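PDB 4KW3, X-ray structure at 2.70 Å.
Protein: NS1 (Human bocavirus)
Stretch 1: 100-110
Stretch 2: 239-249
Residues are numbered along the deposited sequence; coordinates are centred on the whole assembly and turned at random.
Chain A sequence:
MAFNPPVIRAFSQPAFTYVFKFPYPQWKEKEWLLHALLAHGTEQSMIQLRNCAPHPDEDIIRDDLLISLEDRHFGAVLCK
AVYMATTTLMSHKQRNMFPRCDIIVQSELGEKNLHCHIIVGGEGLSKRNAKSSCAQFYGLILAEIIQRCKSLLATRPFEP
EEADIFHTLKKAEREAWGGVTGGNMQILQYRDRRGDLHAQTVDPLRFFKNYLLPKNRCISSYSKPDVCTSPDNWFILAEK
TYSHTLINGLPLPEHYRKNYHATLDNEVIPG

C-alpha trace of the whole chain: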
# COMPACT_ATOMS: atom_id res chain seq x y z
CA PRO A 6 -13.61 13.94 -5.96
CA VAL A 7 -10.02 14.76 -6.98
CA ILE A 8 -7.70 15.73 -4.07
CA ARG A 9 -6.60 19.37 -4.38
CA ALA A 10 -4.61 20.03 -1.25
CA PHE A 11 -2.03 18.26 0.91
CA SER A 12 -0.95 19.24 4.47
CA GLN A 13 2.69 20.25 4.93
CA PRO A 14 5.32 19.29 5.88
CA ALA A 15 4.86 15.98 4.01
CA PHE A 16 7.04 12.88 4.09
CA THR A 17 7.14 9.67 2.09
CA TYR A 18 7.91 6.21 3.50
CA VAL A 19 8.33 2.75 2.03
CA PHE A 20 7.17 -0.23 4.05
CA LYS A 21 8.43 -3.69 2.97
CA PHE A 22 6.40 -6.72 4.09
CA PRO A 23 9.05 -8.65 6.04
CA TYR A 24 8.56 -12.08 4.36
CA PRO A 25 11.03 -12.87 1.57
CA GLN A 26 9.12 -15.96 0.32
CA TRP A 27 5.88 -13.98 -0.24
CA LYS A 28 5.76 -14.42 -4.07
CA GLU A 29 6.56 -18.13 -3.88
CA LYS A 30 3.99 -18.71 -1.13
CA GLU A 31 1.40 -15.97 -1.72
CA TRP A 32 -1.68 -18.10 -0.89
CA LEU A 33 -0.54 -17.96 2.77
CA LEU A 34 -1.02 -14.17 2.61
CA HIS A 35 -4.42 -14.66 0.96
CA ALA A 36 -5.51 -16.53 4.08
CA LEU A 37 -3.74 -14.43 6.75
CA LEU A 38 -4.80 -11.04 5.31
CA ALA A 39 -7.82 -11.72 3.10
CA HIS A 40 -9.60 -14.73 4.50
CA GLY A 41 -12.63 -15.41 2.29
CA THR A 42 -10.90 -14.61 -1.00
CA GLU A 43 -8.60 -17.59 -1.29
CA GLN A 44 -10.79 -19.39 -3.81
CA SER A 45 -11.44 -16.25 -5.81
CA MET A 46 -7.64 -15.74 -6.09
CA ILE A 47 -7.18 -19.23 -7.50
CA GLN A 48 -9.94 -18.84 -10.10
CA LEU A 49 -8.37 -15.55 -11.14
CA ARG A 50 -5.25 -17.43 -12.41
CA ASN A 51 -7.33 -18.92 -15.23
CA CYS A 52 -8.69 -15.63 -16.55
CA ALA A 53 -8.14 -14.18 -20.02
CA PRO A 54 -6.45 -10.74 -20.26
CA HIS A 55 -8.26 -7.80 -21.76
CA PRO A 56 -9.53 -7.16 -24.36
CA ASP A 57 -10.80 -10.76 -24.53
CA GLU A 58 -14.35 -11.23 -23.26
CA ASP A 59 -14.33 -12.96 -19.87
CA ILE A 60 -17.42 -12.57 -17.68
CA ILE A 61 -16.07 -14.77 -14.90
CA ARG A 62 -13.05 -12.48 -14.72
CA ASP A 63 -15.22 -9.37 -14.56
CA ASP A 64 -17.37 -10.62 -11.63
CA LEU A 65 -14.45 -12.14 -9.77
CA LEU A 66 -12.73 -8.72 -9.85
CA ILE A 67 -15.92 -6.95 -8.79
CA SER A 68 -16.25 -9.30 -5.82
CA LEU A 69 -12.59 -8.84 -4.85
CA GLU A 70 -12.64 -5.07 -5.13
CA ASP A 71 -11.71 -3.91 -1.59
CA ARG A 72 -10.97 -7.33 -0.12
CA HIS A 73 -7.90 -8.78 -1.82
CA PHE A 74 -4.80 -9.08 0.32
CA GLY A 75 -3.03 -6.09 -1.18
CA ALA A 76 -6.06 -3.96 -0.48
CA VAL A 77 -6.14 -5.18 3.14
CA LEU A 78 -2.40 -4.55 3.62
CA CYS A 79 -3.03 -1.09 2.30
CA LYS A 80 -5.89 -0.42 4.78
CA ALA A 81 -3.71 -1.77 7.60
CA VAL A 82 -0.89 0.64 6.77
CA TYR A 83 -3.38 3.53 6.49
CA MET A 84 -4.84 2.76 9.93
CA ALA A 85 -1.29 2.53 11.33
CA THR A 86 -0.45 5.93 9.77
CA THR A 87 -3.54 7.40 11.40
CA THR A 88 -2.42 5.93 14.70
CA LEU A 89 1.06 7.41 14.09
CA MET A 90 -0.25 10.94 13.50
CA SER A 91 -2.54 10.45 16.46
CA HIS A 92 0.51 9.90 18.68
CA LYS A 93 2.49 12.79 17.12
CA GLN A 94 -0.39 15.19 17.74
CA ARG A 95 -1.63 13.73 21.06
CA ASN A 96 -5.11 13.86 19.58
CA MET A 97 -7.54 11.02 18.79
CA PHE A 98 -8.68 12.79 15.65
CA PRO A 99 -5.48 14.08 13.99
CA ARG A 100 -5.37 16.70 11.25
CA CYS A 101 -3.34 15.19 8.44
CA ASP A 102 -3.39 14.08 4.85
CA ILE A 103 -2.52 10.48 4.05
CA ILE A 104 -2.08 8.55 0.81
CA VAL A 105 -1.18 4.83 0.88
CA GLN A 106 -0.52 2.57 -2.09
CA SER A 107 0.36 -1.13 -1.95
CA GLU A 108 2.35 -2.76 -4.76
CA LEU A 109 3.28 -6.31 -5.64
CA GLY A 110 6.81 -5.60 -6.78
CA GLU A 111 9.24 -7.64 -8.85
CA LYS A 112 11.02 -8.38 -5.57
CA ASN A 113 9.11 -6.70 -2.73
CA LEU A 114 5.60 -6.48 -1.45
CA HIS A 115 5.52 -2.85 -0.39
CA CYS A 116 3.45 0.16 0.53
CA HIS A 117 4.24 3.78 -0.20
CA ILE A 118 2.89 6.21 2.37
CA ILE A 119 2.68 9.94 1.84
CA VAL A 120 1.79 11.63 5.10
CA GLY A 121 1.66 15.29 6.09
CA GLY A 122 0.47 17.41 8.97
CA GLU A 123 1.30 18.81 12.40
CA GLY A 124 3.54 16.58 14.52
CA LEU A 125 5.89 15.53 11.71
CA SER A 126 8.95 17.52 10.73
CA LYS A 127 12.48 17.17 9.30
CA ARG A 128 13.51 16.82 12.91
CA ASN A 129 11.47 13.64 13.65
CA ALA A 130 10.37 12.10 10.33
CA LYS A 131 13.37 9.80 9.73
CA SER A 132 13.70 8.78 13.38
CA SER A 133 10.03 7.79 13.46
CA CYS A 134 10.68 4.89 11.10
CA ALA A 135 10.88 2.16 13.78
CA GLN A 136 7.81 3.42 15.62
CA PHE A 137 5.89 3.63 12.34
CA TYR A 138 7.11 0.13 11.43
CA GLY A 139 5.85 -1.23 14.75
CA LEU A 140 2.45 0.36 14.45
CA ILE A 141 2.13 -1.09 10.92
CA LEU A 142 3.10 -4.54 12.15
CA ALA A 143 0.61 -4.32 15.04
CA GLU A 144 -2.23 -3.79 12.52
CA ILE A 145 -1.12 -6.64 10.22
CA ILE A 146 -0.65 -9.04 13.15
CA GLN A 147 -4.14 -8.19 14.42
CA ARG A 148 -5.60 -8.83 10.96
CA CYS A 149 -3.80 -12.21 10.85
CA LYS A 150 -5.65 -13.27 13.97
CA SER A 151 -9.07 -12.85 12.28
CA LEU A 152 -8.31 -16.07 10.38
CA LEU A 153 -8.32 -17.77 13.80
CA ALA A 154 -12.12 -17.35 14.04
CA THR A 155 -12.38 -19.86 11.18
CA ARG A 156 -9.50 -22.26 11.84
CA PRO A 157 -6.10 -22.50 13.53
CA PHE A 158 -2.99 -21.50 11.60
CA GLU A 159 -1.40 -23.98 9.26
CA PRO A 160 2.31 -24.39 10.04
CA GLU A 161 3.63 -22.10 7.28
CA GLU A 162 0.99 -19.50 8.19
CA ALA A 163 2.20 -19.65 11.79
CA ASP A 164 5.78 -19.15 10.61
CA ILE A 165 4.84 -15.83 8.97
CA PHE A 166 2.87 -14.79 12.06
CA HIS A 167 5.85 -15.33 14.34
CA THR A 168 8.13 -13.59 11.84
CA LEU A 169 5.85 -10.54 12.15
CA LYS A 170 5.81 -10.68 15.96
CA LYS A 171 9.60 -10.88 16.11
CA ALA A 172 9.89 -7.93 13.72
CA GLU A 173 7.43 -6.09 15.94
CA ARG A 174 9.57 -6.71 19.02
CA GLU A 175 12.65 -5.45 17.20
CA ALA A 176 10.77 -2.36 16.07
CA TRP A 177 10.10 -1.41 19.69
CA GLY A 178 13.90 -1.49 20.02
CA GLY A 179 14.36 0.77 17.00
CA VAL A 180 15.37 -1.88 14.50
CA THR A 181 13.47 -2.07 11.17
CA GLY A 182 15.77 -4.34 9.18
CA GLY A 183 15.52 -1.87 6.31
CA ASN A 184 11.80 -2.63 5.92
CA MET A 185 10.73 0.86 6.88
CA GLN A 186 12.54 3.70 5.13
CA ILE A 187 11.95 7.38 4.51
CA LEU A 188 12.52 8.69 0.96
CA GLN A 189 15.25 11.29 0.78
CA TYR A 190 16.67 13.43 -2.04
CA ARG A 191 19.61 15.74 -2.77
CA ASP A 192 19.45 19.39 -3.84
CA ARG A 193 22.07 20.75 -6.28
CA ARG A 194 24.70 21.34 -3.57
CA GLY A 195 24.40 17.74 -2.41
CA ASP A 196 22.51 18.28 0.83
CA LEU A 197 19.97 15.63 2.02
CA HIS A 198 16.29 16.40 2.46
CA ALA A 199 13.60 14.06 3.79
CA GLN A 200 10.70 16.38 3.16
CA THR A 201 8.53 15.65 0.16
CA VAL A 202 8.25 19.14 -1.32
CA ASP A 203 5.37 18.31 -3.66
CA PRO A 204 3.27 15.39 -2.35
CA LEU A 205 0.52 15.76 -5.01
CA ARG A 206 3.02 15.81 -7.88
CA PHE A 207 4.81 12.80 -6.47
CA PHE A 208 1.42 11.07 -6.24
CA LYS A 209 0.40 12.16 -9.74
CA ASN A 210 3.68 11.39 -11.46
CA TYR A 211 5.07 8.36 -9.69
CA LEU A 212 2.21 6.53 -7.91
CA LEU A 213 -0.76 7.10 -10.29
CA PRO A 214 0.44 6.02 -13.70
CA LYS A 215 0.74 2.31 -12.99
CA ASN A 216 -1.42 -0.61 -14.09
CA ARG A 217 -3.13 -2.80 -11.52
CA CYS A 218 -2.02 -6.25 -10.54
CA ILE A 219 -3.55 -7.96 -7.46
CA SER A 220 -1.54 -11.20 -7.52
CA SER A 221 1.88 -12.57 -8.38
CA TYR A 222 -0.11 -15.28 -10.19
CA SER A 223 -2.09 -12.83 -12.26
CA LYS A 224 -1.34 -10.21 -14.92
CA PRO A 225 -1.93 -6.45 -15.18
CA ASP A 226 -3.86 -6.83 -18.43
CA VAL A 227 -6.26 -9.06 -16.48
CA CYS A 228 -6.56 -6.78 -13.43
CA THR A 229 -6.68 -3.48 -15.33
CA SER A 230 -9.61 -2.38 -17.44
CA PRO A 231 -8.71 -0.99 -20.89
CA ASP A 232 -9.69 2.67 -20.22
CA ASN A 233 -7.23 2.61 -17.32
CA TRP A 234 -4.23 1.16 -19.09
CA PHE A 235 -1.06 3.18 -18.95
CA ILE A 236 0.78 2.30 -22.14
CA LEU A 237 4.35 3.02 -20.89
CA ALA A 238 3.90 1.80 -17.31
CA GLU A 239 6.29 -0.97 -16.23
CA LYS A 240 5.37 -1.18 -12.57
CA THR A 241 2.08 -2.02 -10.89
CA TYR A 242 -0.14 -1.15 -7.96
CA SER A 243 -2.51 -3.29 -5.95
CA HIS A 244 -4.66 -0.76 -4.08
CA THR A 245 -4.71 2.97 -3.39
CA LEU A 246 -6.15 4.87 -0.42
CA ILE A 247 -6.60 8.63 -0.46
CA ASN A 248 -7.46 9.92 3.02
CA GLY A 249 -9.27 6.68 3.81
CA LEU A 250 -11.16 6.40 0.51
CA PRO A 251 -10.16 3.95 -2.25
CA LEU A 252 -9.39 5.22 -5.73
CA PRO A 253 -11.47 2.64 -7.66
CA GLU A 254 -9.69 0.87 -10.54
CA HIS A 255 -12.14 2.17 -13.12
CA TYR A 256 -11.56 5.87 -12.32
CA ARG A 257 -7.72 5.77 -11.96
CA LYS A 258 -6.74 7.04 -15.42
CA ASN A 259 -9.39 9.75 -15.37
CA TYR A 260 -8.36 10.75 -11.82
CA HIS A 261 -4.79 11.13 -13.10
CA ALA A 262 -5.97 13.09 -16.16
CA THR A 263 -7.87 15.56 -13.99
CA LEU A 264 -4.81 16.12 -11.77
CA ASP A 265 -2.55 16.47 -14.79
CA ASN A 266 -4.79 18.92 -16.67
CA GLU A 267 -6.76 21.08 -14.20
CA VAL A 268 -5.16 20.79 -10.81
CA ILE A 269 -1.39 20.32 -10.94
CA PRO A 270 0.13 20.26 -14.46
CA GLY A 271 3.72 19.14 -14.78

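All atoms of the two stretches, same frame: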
# COMPACT_ATOMS: atom_id res chain seq x y z
N ARG A 100 -5.25 15.99 12.52
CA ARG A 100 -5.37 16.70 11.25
C ARG A 100 -4.17 16.38 10.39
O ARG A 100 -3.06 16.86 10.64
CB ARG A 100 -5.46 18.22 11.44
CG ARG A 100 -6.61 18.66 12.31
CD ARG A 100 -6.73 20.18 12.36
NE ARG A 100 -7.78 20.58 13.29
CZ ARG A 100 -9.05 20.75 12.96
NH1 ARG A 100 -9.45 20.54 11.71
NH2 ARG A 100 -9.93 21.12 13.88
N CYS A 101 -4.40 15.58 9.35
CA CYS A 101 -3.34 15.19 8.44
C CYS A 101 -3.88 14.74 7.09
O CYS A 101 -5.05 14.43 6.95
CB CYS A 101 -2.56 14.03 9.05
SG CYS A 101 -3.64 12.69 9.48
N ASP A 102 -3.02 14.70 6.10
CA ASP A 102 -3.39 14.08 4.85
C ASP A 102 -2.56 12.82 4.68
O ASP A 102 -1.36 12.81 5.01
CB ASP A 102 -3.22 15.03 3.66
CG ASP A 102 -4.28 16.12 3.64
OD1 ASP A 102 -5.46 15.77 3.41
OD2 ASP A 102 -3.94 17.32 3.80
N ILE A 103 -3.20 11.76 4.20
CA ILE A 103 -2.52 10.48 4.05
C ILE A 103 -2.90 9.81 2.73
O ILE A 103 -4.08 9.61 2.44
CB ILE A 103 -2.88 9.52 5.21
CG1 ILE A 103 -2.47 10.13 6.56
CG2 ILE A 103 -2.24 8.14 5.01
CD1 ILE A 103 -3.14 9.49 7.74
N ILE A 104 -1.89 9.46 1.93
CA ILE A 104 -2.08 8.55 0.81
C ILE A 104 -1.26 7.28 1.04
O ILE A 104 -0.10 7.35 1.49
CB ILE A 104 -1.67 9.19 -0.52
CG1 ILE A 104 -2.57 10.40 -0.81
CG2 ILE A 104 -1.71 8.12 -1.65
CD1 ILE A 104 -2.04 11.33 -1.93
N VAL A 105 -1.87 6.12 0.77
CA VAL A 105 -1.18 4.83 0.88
C VAL A 105 -1.45 4.05 -0.40
O VAL A 105 -2.58 4.02 -0.90
CB VAL A 105 -1.60 4.00 2.15
CG1 VAL A 105 -0.95 2.61 2.15
CG2 VAL A 105 -1.21 4.70 3.43
N GLN A 106 -0.40 3.44 -0.93
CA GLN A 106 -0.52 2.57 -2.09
C GLN A 106 0.33 1.32 -1.91
O GLN A 106 1.55 1.39 -1.73
CB GLN A 106 -0.10 3.31 -3.35
CG GLN A 106 -0.22 2.49 -4.63
CD GLN A 106 -0.18 3.36 -5.88
OE1 GLN A 106 -1.10 4.15 -6.12
NE2 GLN A 106 0.89 3.24 -6.66
N SER A 107 -0.32 0.16 -1.99
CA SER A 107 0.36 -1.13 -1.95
C SER A 107 0.74 -1.59 -3.36
O SER A 107 0.06 -1.29 -4.32
CB SER A 107 -0.53 -2.17 -1.27
OG SER A 107 -1.81 -2.21 -1.88
N GLU A 108 1.85 -2.32 -3.47
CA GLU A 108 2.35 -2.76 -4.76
C GLU A 108 3.00 -4.12 -4.64
O GLU A 108 3.82 -4.35 -3.77
CB GLU A 108 3.35 -1.75 -5.31
CG GLU A 108 4.31 -2.29 -6.39
CD GLU A 108 5.28 -1.23 -6.92
OE1 GLU A 108 5.14 -0.04 -6.54
OE2 GLU A 108 6.18 -1.57 -7.72
N LEU A 109 2.63 -5.02 -5.54
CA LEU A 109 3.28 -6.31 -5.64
C LEU A 109 4.47 -6.12 -6.55
O LEU A 109 4.33 -6.22 -7.77
CB LEU A 109 2.33 -7.33 -6.25
CG LEU A 109 1.30 -7.96 -5.31
CD1 LEU A 109 0.48 -6.95 -4.54
CD2 LEU A 109 0.39 -8.83 -6.09
N GLY A 110 5.64 -5.88 -5.98
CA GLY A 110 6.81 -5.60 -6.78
C GLY A 110 7.47 -6.82 -7.40
O GLY A 110 7.11 -7.96 -7.11
N GLU A 239 5.64 0.34 -16.43
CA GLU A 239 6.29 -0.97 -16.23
C GLU A 239 6.10 -1.52 -14.82
O GLU A 239 6.40 -2.68 -14.55
CB GLU A 239 7.77 -0.90 -16.57
CG GLU A 239 8.02 -0.38 -17.97
CD GLU A 239 9.49 -0.21 -18.28
OE1 GLU A 239 10.04 0.88 -18.01
OE2 GLU A 239 10.08 -1.18 -18.79
N LYS A 240 5.61 -0.71 -13.91
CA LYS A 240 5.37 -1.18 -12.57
C LYS A 240 3.88 -1.19 -12.25
O LYS A 240 3.08 -0.68 -13.01
CB LYS A 240 6.17 -0.37 -11.54
CG LYS A 240 7.61 -0.83 -11.43
CD LYS A 240 8.31 -0.07 -10.31
CE LYS A 240 9.52 -0.82 -9.76
NZ LYS A 240 10.54 -1.10 -10.81
N THR A 241 3.49 -1.82 -11.15
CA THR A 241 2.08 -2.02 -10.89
C THR A 241 1.66 -1.51 -9.52
O THR A 241 2.51 -1.18 -8.69
CB THR A 241 1.68 -3.51 -11.00
OG1 THR A 241 2.37 -4.27 -10.00
CG2 THR A 241 2.01 -4.05 -12.39
N TYR A 242 0.36 -1.41 -9.30
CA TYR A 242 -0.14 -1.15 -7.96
C TYR A 242 -1.20 -2.18 -7.66
O TYR A 242 -1.82 -2.74 -8.58
CB TYR A 242 -0.75 0.27 -7.83
CG TYR A 242 -2.13 0.35 -8.41
CD1 TYR A 242 -2.30 0.50 -9.79
CD2 TYR A 242 -3.26 0.24 -7.61
CE1 TYR A 242 -3.55 0.57 -10.33
CE2 TYR A 242 -4.54 0.28 -8.17
CZ TYR A 242 -4.67 0.45 -9.53
OH TYR A 242 -5.91 0.51 -10.11
N SER A 243 -1.47 -2.37 -6.37
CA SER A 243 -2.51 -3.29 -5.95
C SER A 243 -3.76 -2.54 -5.50
O SER A 243 -4.88 -2.91 -5.86
CB SER A 243 -2.00 -4.18 -4.81
OG SER A 243 -3.07 -4.90 -4.26
N HIS A 244 -3.56 -1.50 -4.70
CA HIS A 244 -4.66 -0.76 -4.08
C HIS A 244 -4.20 0.60 -3.60
O HIS A 244 -3.08 0.76 -3.13
CB HIS A 244 -5.21 -1.53 -2.89
CG HIS A 244 -6.54 -1.04 -2.42
ND1 HIS A 244 -7.69 -1.23 -3.14
CD2 HIS A 244 -6.90 -0.37 -1.30
CE1 HIS A 244 -8.71 -0.69 -2.49
NE2 HIS A 244 -8.25 -0.17 -1.37
N THR A 245 -5.08 1.59 -3.70
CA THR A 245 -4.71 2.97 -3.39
C THR A 245 -5.74 3.63 -2.48
O THR A 245 -6.93 3.63 -2.78
CB THR A 245 -4.57 3.76 -4.69
OG1 THR A 245 -3.54 3.15 -5.44
CG2 THR A 245 -4.15 5.19 -4.43
N LEU A 246 -5.27 4.15 -1.35
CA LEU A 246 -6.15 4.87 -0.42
C LEU A 246 -5.79 6.34 -0.36
O LEU A 246 -4.63 6.70 -0.14
CB LEU A 246 -6.09 4.26 0.97
CG LEU A 246 -6.79 2.90 1.10
CD1 LEU A 246 -6.52 2.29 2.47
CD2 LEU A 246 -8.30 3.09 0.88
N ILE A 247 -6.77 7.19 -0.62
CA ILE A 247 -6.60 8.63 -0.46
C ILE A 247 -7.45 9.09 0.72
O ILE A 247 -8.68 9.08 0.65
CB ILE A 247 -6.97 9.39 -1.73
CG1 ILE A 247 -6.27 8.78 -2.94
CG2 ILE A 247 -6.61 10.88 -1.60
CD1 ILE A 247 -6.72 9.33 -4.25
N ASN A 248 -6.79 9.49 1.80
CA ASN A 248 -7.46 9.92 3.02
C ASN A 248 -8.59 8.99 3.44
O ASN A 248 -9.69 9.45 3.78
CB ASN A 248 -7.95 11.37 2.89
CG ASN A 248 -6.81 12.38 3.09
OD1 ASN A 248 -5.90 12.16 3.89
ND2 ASN A 248 -6.86 13.48 2.35
N GLY A 249 -8.32 7.69 3.37
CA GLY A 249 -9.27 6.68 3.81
C GLY A 249 -10.15 6.11 2.70
O GLY A 249 -10.69 5.02 2.82

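The two stretches, whose touching residues are at least 132 positions apart in sequence, pair as neighbouring antiparallel strands: the axes of strands 101-109 and 244-247 run at 176° and approach to 4.7 Å. Val105 and Leu246 form a hydrogen-bonded pair, with Val105 N donating to Leu246 O (3.0 Å) and Leu246 N returning a nearly linear bond to Val105 O (2.7 Å). Two residues along, Ser107 N donates to His244 O (3.0 Å), but the bond back to Ser107 O comes from Ser243 N (2.8 Å) rather than from His244. The regular ladder thus gives way at Ser243, which lies between strands 241-242 and 244-247 and whose CA-to-CB bond points toward stretch 1. At the non-hydrogen-bonded positions, CA-H...O contacts supplement the ladder, with Ile104 CA and Gln106 CA each 3.3 Å from the carbonyl oxygens Leu246 O and His244 O, respectively.

Beyond Ile247 the pairing is extended by Asn248, which has positive phi and psi. Its backbone N donates to Ile103 O (2.8 Å), while its side chain, bending nearer to stretch 1, uses both ends of the amide: OD1 accepts from Ile103 N (2.7 Å) and ND2 donates to Asp102 OD1 (2.9 Å). The side chain therefore takes the acceptor role that a strand carbonyl would otherwise play.

Side chains of Ile104, Gln106, Thr245 and Ile247 share one sheet face. There Ile104 CG1 packs 4.1 Å from Ile247 CG2, and Thr245 OG1 donates to Gln106 OE1 at 2.7 Å, although the hydroxyl position is less certain. Gln106 also reaches Tyr242, its NE2 lying 3.6 Å from Tyr242 CB. Val105, Ser107, His244 and Leu246 occupy the other face. Towards the end of stretch 1, contact continues without cross-strand hydrogen bonds: Glu108 CG lies 3.1 Å from Thr241 O, and Leu109 CD1 approaches Ser243 CB to 3.7 Å.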